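Local structure of cytosolic phospholipase A2 delta (Homo sapiens, 5IZ5) at residues 169-173 with 205-211; 187-193 with 222-228. The protein hydrolyses glycerophospholipids at the sn-2 position in a calcium-dependent manner, with a preference for linoleic acid, releasing a free fatty acid and a lysophospholipid. The protein carries 3 engineered substitutions. All coordinates share one frame; numbering follows the deposited sequence.

Interaction 1: 169-173 with 205-211; sequences DVHLD and LGTASAF
Val170 and Phe211 face each other as an antiparallel hydrogen-bonded pair, and two backbone bonds establish it. Val170 N donates to Phe211 O over 2.8 Å at an N-H...O angle of 165°, while the return bond from Phe211 N to Val170 O, 2.9 Å long, is more bent at 140°. Beyond the non-hydrogen-bonded pair His171-Ala210 the strands part: Leu172 N reaches Ser209 O only through a weak bond of 3.3 Å. C-H...O contacts supplement these bonds, Asp169 CA lying 3.2 Å from Phe211 O. Asp169 OD1 and Phe211 O, both acceptors, lie close without a bond; OD2 is salt-bridged to Arg212.

Side-chain contacts fall on two faces. On the one with His171, the ring approaches Ala210 CB obliquely, ND1 at 3.6 Å. On the other, Val170 and Phe211 stand side by side; with CG anti to its carbonyl carbon (chi1 -53°), Phe211 turns a ring edge, at CD2, to Val170 O. Past the paired region, Leu172 CD2 meets Leu205 CD2 at 3.8 Å, the two side chains crossing at about a right angle. Antiparallel strands whose buried Val170 and Phe211 pack on leucines of strand 188-193 are consistent with a C2-type beta-sandwich, matching this region's cPLA2 C2 family.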
ATOM      1  N   ASP B 169      20.115  20.924  14.910  1.00 58.68           N
ATOM      2  CA  ASP B 169      19.675  20.824  16.302  1.00 60.63           C
ATOM      3  C   ASP B 169      19.724  22.177  17.000  1.00 60.48           C
ATOM      4  O   ASP B 169      20.720  22.892  16.895  1.00 59.00           O
ATOM      5  CB  ASP B 169      20.558  19.836  17.071  1.00 63.78           C
ATOM      6  CG  ASP B 169      20.148  18.390  16.861  1.00 67.01           C
ATOM      7  OD1 ASP B 169      18.959  18.126  16.585  1.00 67.38           O
ATOM      8  OD2 ASP B 169      21.026  17.512  16.991  1.00 69.68           O
ATOM      9  N   VAL B 170      18.656  22.508  17.723  1.00 59.71           N
ATOM     10  CA  VAL B 170      18.579  23.749  18.484  1.00 61.07           C
ATOM     11  C   VAL B 170      18.381  23.426  19.965  1.00 63.25           C
ATOM     12  O   VAL B 170      17.374  22.827  20.340  1.00 60.15           O
ATOM     13  CB  VAL B 170      17.409  24.630  18.009  1.00 61.20           C
ATOM     14  CG1 VAL B 170      17.438  25.976  18.710  1.00 61.61           C
ATOM     15  CG2 VAL B 170      17.453  24.829  16.504  1.00 61.71           C
ATOM     16  N   HIS B 171      19.346  23.822  20.796  1.00 68.96           N
ATOM     17  CA  HIS B 171      19.295  23.579  22.244  1.00 75.52           C
ATOM     18  C   HIS B 171      19.124  24.884  23.002  1.00 78.58           C
ATOM     19  O   HIS B 171      19.528  25.939  22.528  1.00 77.36           O
ATOM     20  CB  HIS B 171      20.553  22.844  22.707  1.00 77.59           C
ATOM     21  CG  HIS B 171      20.675  21.466  22.137  1.00 80.11           C
ATOM     22  ND1 HIS B 171      20.022  20.378  22.679  1.00 82.13           N
ATOM     23  CD2 HIS B 171      21.346  21.003  21.055  1.00 80.78           C
ATOM     24  CE1 HIS B 171      20.298  19.303  21.964  1.00 82.33           C
ATOM     25  NE2 HIS B 171      21.099  19.654  20.973  1.00 82.66           N
ATOM     26  N   LEU B 172      18.527  24.803  24.186  1.00 85.16           N
ATOM     27  CA  LEU B 172      18.061  25.990  24.888  1.00 90.89           C
ATOM     28  C   LEU B 172      18.348  26.000  26.390  1.00 91.68           C
ATOM     29  O   LEU B 172      17.904  25.118  27.122  1.00 94.02           O
ATOM     30  CB  LEU B 172      16.564  26.151  24.619  1.00 94.63           C
ATOM     31  CG  LEU B 172      15.694  26.966  25.578  1.00 98.38           C
ATOM     32  CD1 LEU B 172      16.272  28.344  25.857  1.00100.07           C
ATOM     33  CD2 LEU B 172      14.291  27.070  25.023  1.00 99.30           C
ATOM     34  N   ASP B 173      19.080  27.027  26.827  1.00 92.72           N
ATOM     35  CA  ASP B 173      19.260  27.343  28.242  1.00 93.67           C
ATOM     36  C   ASP B 173      18.129  28.230  28.714  1.00 93.39           C
ATOM     37  O   ASP B 173      16.994  27.796  28.757  1.00 90.98           O
ATOM     38  CB  ASP B 173      20.578  28.073  28.483  1.00 92.60           C
ATOM     39  CG  ASP B 173      21.787  27.174  28.321  1.00 92.95           C
ATOM     40  OD1 ASP B 173      21.727  26.000  28.745  1.00 93.41           O
ATOM     41  OD2 ASP B 173      22.809  27.647  27.790  1.00 90.68           O
ATOM     42  N   LEU B 205       8.764  28.130  27.216  1.00 78.25           N
ATOM     43  CA  LEU B 205      10.066  27.999  27.859  1.00 82.82           C
ATOM     44  C   LEU B 205       9.952  27.064  29.053  1.00 84.29           C
ATOM     45  O   LEU B 205       8.969  27.115  29.794  1.00 84.48           O
ATOM     46  CB  LEU B 205      10.603  29.364  28.284  1.00 85.58           C
ATOM     47  CG  LEU B 205      10.900  30.355  27.153  1.00 86.91           C
ATOM     48  CD1 LEU B 205      11.532  31.612  27.728  1.00 87.47           C
ATOM     49  CD2 LEU B 205      11.801  29.737  26.093  1.00 86.41           C
ATOM     50  N   GLY B 206      10.953  26.200  29.215  1.00 86.38           N
ATOM     51  CA  GLY B 206      10.902  25.106  30.190  1.00 87.60           C
ATOM     52  C   GLY B 206      10.237  23.854  29.638  1.00 89.10           C
ATOM     53  O   GLY B 206      10.736  22.739  29.814  1.00 90.53           O
ATOM     54  N   THR B 207       9.097  24.041  28.978  1.00 86.97           N
ATOM     55  CA  THR B 207       8.331  22.940  28.397  1.00 85.24           C
ATOM     56  C   THR B 207       9.039  22.260  27.204  1.00 86.93           C
ATOM     57  O   THR B 207       8.810  21.078  26.969  1.00 85.33           O
ATOM     58  CB  THR B 207       6.910  23.428  28.045  1.00 83.35           C
ATOM     59  OG1 THR B 207       6.239  23.791  29.256  1.00 82.81           O
ATOM     60  CG2 THR B 207       6.068  22.381  27.327  1.00 81.90           C
ATOM     61  N   ALA B 208       9.903  22.970  26.472  1.00 90.51           N
ATOM     62  CA  ALA B 208      10.743  22.321  25.436  1.00 91.67           C
ATOM     63  C   ALA B 208      12.226  22.613  25.619  1.00 90.38           C
ATOM     64  O   ALA B 208      12.630  23.765  25.776  1.00 90.60           O
ATOM     65  CB  ALA B 208      10.316  22.718  24.035  1.00 92.80           C
ATOM     66  N   SER B 209      13.026  21.550  25.569  1.00 88.41           N
ATOM     67  CA  SER B 209      14.472  21.633  25.764  1.00 85.84           C
ATOM     68  C   SER B 209      15.255  21.694  24.438  1.00 83.20           C
ATOM     69  O   SER B 209      16.182  22.502  24.291  1.00 83.99           O
ATOM     70  CB  SER B 209      14.936  20.429  26.599  1.00 87.23           C
ATOM     71  OG  SER B 209      15.014  19.240  25.824  1.00 88.14           O
ATOM     72  N   ALA B 210      14.879  20.843  23.481  1.00 76.85           N
ATOM     73  CA  ALA B 210      15.654  20.650  22.244  1.00 71.96           C
ATOM     74  C   ALA B 210      14.759  20.486  21.016  1.00 66.31           C
ATOM     75  O   ALA B 210      13.605  20.072  21.129  1.00 66.13           O
ATOM     76  CB  ALA B 210      16.560  19.436  22.387  1.00 72.68           C
ATOM     77  N   PHE B 211      15.309  20.809  19.845  1.00 62.21           N
ATOM     78  CA  PHE B 211      14.585  20.707  18.580  1.00 60.10           C
ATOM     79  C   PHE B 211      15.481  20.183  17.466  1.00 58.65           C
ATOM     80  O   PHE B 211      16.666  20.513  17.403  1.00 60.46           O
ATOM     81  CB  PHE B 211      14.053  22.070  18.148  1.00 59.95           C
ATOM     82  CG  PHE B 211      13.252  22.769  19.199  1.00 61.57           C
ATOM     83  CD1 PHE B 211      11.875  22.632  19.245  1.00 62.15           C
ATOM     84  CD2 PHE B 211      13.879  23.561  20.153  1.00 61.59           C
ATOM     85  CE1 PHE B 211      11.132  23.271  20.223  1.00 63.60           C
ATOM     86  CE2 PHE B 211      13.144  24.200  21.134  1.00 62.26           C
ATOM     87  CZ  PHE B 211      11.768  24.058  21.169  1.00 62.79           C
TER

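Interaction 2: 187-193 with 222-228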
ATOM      1  N   LEU B 187       6.676  32.726  27.978  1.00 74.34           N
ATOM      2  CA  LEU B 187       7.101  32.934  26.602  1.00 71.86           C
ATOM      3  C   LEU B 187       6.970  31.675  25.764  1.00 68.95           C
ATOM      4  O   LEU B 187       7.253  30.570  26.232  1.00 69.79           O
ATOM      5  CB  LEU B 187       8.569  33.352  26.586  1.00 71.11           C
ATOM      6  CG  LEU B 187       9.016  34.810  26.707  1.00 70.53           C
ATOM      7  CD1 LEU B 187       7.846  35.732  27.007  1.00 69.12           C
ATOM      8  CD2 LEU B 187      10.183  34.995  27.669  1.00 69.57           C
ATOM      9  N   GLU B 188       6.558  31.865  24.514  1.00 66.47           N
ATOM     10  CA  GLU B 188       6.551  30.798  23.525  1.00 63.40           C
ATOM     11  C   GLU B 188       7.643  31.051  22.480  1.00 58.20           C
ATOM     12  O   GLU B 188       7.640  32.083  21.811  1.00 55.19           O
ATOM     13  CB  GLU B 188       5.180  30.717  22.854  1.00 65.74           C
ATOM     14  CG  GLU B 188       4.772  29.304  22.469  1.00 69.49           C
ATOM     15  CD  GLU B 188       3.438  29.245  21.749  1.00 72.94           C
ATOM     16  OE1 GLU B 188       2.819  30.309  21.526  1.00 74.03           O
ATOM     17  OE2 GLU B 188       3.009  28.123  21.402  1.00 78.43           O
ATOM     18  N   LEU B 189       8.578  30.112  22.360  1.00 55.28           N
ATOM     19  CA  LEU B 189       9.612  30.151  21.323  1.00 53.19           C
ATOM     20  C   LEU B 189       9.066  29.572  20.023  1.00 52.27           C
ATOM     21  O   LEU B 189       8.555  28.452  20.014  1.00 52.89           O
ATOM     22  CB  LEU B 189      10.831  29.334  21.758  1.00 54.31           C
ATOM     23  CG  LEU B 189      11.952  29.142  20.726  1.00 54.98           C
ATOM     24  CD1 LEU B 189      12.638  30.457  20.379  1.00 55.65           C
ATOM     25  CD2 LEU B 189      12.975  28.140  21.237  1.00 55.10           C
ATOM     26  N   GLU B 190       9.185  30.322  18.931  1.00 49.96           N
ATOM     27  CA  GLU B 190       8.788  29.831  17.606  1.00 49.59           C
ATOM     28  C   GLU B 190      10.008  29.730  16.693  1.00 49.31           C
ATOM     29  O   GLU B 190      10.663  30.740  16.422  1.00 47.44           O
ATOM     30  CB  GLU B 190       7.737  30.740  16.968  1.00 50.25           C
ATOM     31  CG  GLU B 190       7.471  30.432  15.496  1.00 53.03           C
ATOM     32  CD  GLU B 190       6.385  31.292  14.885  1.00 56.37           C
ATOM     33  OE1 GLU B 190       5.194  30.977  15.075  1.00 61.81           O
ATOM     34  OE2 GLU B 190       6.725  32.276  14.198  1.00 59.99           O
ATOM     35  N   LEU B 191      10.288  28.511  16.222  1.00 46.83           N
ATOM     36  CA  LEU B 191      11.375  28.240  15.280  1.00 45.30           C
ATOM     37  C   LEU B 191      10.802  27.855  13.922  1.00 44.55           C
ATOM     38  O   LEU B 191       9.951  26.965  13.830  1.00 45.90           O
ATOM     39  CB  LEU B 191      12.252  27.100  15.786  1.00 45.62           C
ATOM     40  CG  LEU B 191      12.917  27.293  17.144  1.00 47.08           C
ATOM     41  CD1 LEU B 191      13.549  25.991  17.604  1.00 47.33           C
ATOM     42  CD2 LEU B 191      13.956  28.403  17.088  1.00 48.96           C
ATOM     43  N   VAL B 192      11.269  28.522  12.873  1.00 42.25           N
ATOM     44  CA  VAL B 192      10.792  28.264  11.522  1.00 41.56           C
ATOM     45  C   VAL B 192      11.969  27.978  10.610  1.00 43.20           C
ATOM     46  O   VAL B 192      12.948  28.730  10.597  1.00 41.30           O
ATOM     47  CB  VAL B 192      10.017  29.466  10.953  1.00 41.91           C
ATOM     48  CG1 VAL B 192       9.399  29.121   9.606  1.00 40.91           C
ATOM     49  CG2 VAL B 192       8.934  29.914  11.925  1.00 42.29           C
ATOM     50  N   LEU B 193      11.862  26.891   9.846  1.00 43.29           N
ATOM     51  CA  LEU B 193      12.862  26.528   8.855  1.00 42.67           C
ATOM     52  C   LEU B 193      12.130  26.100   7.593  1.00 44.46           C
ATOM     53  O   LEU B 193      11.785  24.922   7.424  1.00 45.08           O
ATOM     54  CB  LEU B 193      13.773  25.424   9.407  1.00 42.36           C
ATOM     55  CG  LEU B 193      14.889  24.800   8.552  1.00 42.29           C
ATOM     56  CD1 LEU B 193      15.347  25.662   7.390  1.00 42.34           C
ATOM     57  CD2 LEU B 193      16.071  24.397   9.424  1.00 41.18           C
ATOM     58  N   GLU B 222      16.697  29.348   5.652  1.00 50.31           N
ATOM     59  CA  GLU B 222      17.161  29.944   6.900  1.00 50.16           C
ATOM     60  C   GLU B 222      16.361  29.412   8.064  1.00 49.15           C
ATOM     61  O   GLU B 222      15.239  28.951   7.884  1.00 47.23           O
ATOM     62  CB  GLU B 222      16.994  31.460   6.842  1.00 52.43           C
ATOM     63  CG  GLU B 222      15.567  31.905   6.554  1.00 55.29           C
ATOM     64  CD  GLU B 222      15.447  33.399   6.377  1.00 59.24           C
ATOM     65  OE1 GLU B 222      15.528  34.104   7.389  1.00 60.98           O
ATOM     66  OE2 GLU B 222      15.266  33.869   5.233  1.00 62.83           O
ATOM     67  N   LEU B 223      16.945  29.484   9.253  1.00 49.02           N
ATOM     68  CA  LEU B 223      16.213  29.260  10.484  1.00 51.12           C
ATOM     69  C   LEU B 223      15.920  30.617  11.102  1.00 53.25           C
ATOM     70  O   LEU B 223      16.844  31.393  11.365  1.00 55.16           O
ATOM     71  CB  LEU B 223      17.025  28.435  11.479  1.00 51.15           C
ATOM     72  CG  LEU B 223      16.321  28.278  12.838  1.00 54.06           C
ATOM     73  CD1 LEU B 223      15.449  27.036  12.863  1.00 54.21           C
ATOM     74  CD2 LEU B 223      17.323  28.248  13.980  1.00 54.53           C
ATOM     75  N   SER B 224      14.645  30.898  11.346  1.00 53.94           N
ATOM     76  CA  SER B 224      14.256  32.105  12.073  1.00 54.34           C
ATOM     77  C   SER B 224      13.706  31.739  13.446  1.00 56.40           C
ATOM     78  O   SER B 224      13.001  30.738  13.595  1.00 55.69           O
ATOM     79  CB  SER B 224      13.233  32.910  11.284  1.00 53.97           C
ATOM     80  OG  SER B 224      11.991  32.241  11.231  1.00 57.38           O
ATOM     81  N   GLY B 225      14.042  32.556  14.443  1.00 58.37           N
ATOM     82  CA  GLY B 225      13.674  32.311  15.835  1.00 57.92           C
ATOM     83  C   GLY B 225      13.140  33.567  16.500  1.00 58.57           C
ATOM     84  O   GLY B 225      13.657  34.667  16.283  1.00 57.07           O
ATOM     85  N   ARG B 226      12.115  33.403  17.327  1.00 56.95           N
ATOM     86  CA  ARG B 226      11.542  34.534  18.048  1.00 58.91           C
ATOM     87  C   ARG B 226      10.754  34.085  19.273  1.00 58.57           C
ATOM     88  O   ARG B 226      10.290  32.938  19.354  1.00 54.88           O
ATOM     89  CB  ARG B 226      10.667  35.404  17.143  1.00 61.37           C
ATOM     90  CG  ARG B 226       9.478  34.683  16.524  1.00 64.66           C
ATOM     91  CD  ARG B 226       8.229  35.551  16.493  1.00 69.31           C
ATOM     92  NE  ARG B 226       8.162  36.369  15.280  1.00 74.23           N
ATOM     93  CZ  ARG B 226       8.298  37.699  15.217  1.00 77.84           C
ATOM     94  NH1 ARG B 226       8.530  38.443  16.301  1.00 78.65           N
ATOM     95  NH2 ARG B 226       8.200  38.297  14.034  1.00 78.92           N
ATOM     96  N   LEU B 227      10.615  35.008  20.219  1.00 57.95           N
ATOM     97  CA  LEU B 227       9.848  34.782  21.438  1.00 58.88           C
ATOM     98  C   LEU B 227       8.571  35.608  21.419  1.00 61.22           C
ATOM     99  O   LEU B 227       8.607  36.801  21.127  1.00 61.26           O
ATOM    100  CB  LEU B 227      10.684  35.154  22.663  1.00 57.29           C
ATOM    101  CG  LEU B 227      11.373  34.075  23.509  1.00 56.70           C
ATOM    102  CD1 LEU B 227      11.206  32.654  22.991  1.00 57.32           C
ATOM    103  CD2 LEU B 227      12.847  34.408  23.697  1.00 55.56           C
ATOM    104  N   ARG B 228       7.452  34.958  21.735  1.00 67.76           N
ATOM    105  CA  ARG B 228       6.141  35.605  21.798  1.00 74.07           C
ATOM    106  C   ARG B 228       5.510  35.437  23.178  1.00 78.27           C
ATOM    107  O   ARG B 228       5.717  34.413  23.846  1.00 76.86           O
ATOM    108  CB  ARG B 228       5.201  35.003  20.756  1.00 76.68           C
ATOM    109  CG  ARG B 228       5.030  35.853  19.506  1.00 79.31           C
ATOM    110  CD  ARG B 228       4.492  35.045  18.326  1.00 82.02           C
ATOM    111  NE  ARG B 228       5.043  35.526  17.059  1.00 85.29           N
ATOM    112  CZ  ARG B 228       4.773  34.999  15.865  1.00 89.91           C
ATOM    113  NH1 ARG B 228       3.936  33.968  15.748  1.00 91.35           N
ATOM    114  NH2 ARG B 228       5.340  35.509  14.776  1.00 89.50           N
TER
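Leu193 CD1 rests 3.3 Å from the carbonyl oxygen of Glu222, whose own carboxylate is hydrogen-bonded to Thr245. Leu223 follows on the leucine-lined face, its CD1 near CB of both Leu191 and Leu193. Ser224 exchanges two backbone bonds with Val192; chi1 of 70° sets its OG between the backbone N and carbonyl carbon, 3.4 Å from Val192 CB. Gly225 lies under Leu191 CD2, where a CB would come to about 3.5 Å from that methyl. The strand axes run 167° apart, and this antiparallel pair forms the middle of a four-stranded sheet in a C2-like beta-sandwich, leucines turned to the interior and Glu188, Glu190, Arg226 and Arg228 to the other face, together with Val192 and Ser224.

Arg226 accepts Glu190 N at its carbonyl O, 2.9 Å away and nearly straight. Back on the leucine face, Leu227 CD1 presses on Leu189, 3.6 Å from its CB, while its CG meets Leu187. Arg228 bends at chi3, and Glu190 OE2 sits over one face of its guanidinium; Glu190 OE1 lies 3.3 Å from Arg228 NH1 but well out of plane, a salt bridge of charges alone, the planes 73° apart. An alanine at Glu190 would probably leave Arg228 without its carboxylate mate and the two neighbouring guanidinium groups less balanced in charge.

In the fold
The centres of interactions 1 and 2 lie about 11 Å apart, and their segments alternate along the chain: 169-173, 187-193, 205-211, 222-228. They belong to two sheets: interaction 1 joins strands 160-172 and 210-216 of one, whereas interaction 2 joins 188-193 and 221-228, the central strands of the other. Their inner faces meet: Phe211 CD2 is 3.5 Å from Leu191 CD1, and Val170 CG1 is 4.0 Å from the same methyl. At one end of this shared core a probable hydrogen bond links Leu205 N to Leu187 O. Both contacts thus build one sandwich, consistent with the proposed second C2 domain between the N-terminal C2 and catalytic domains.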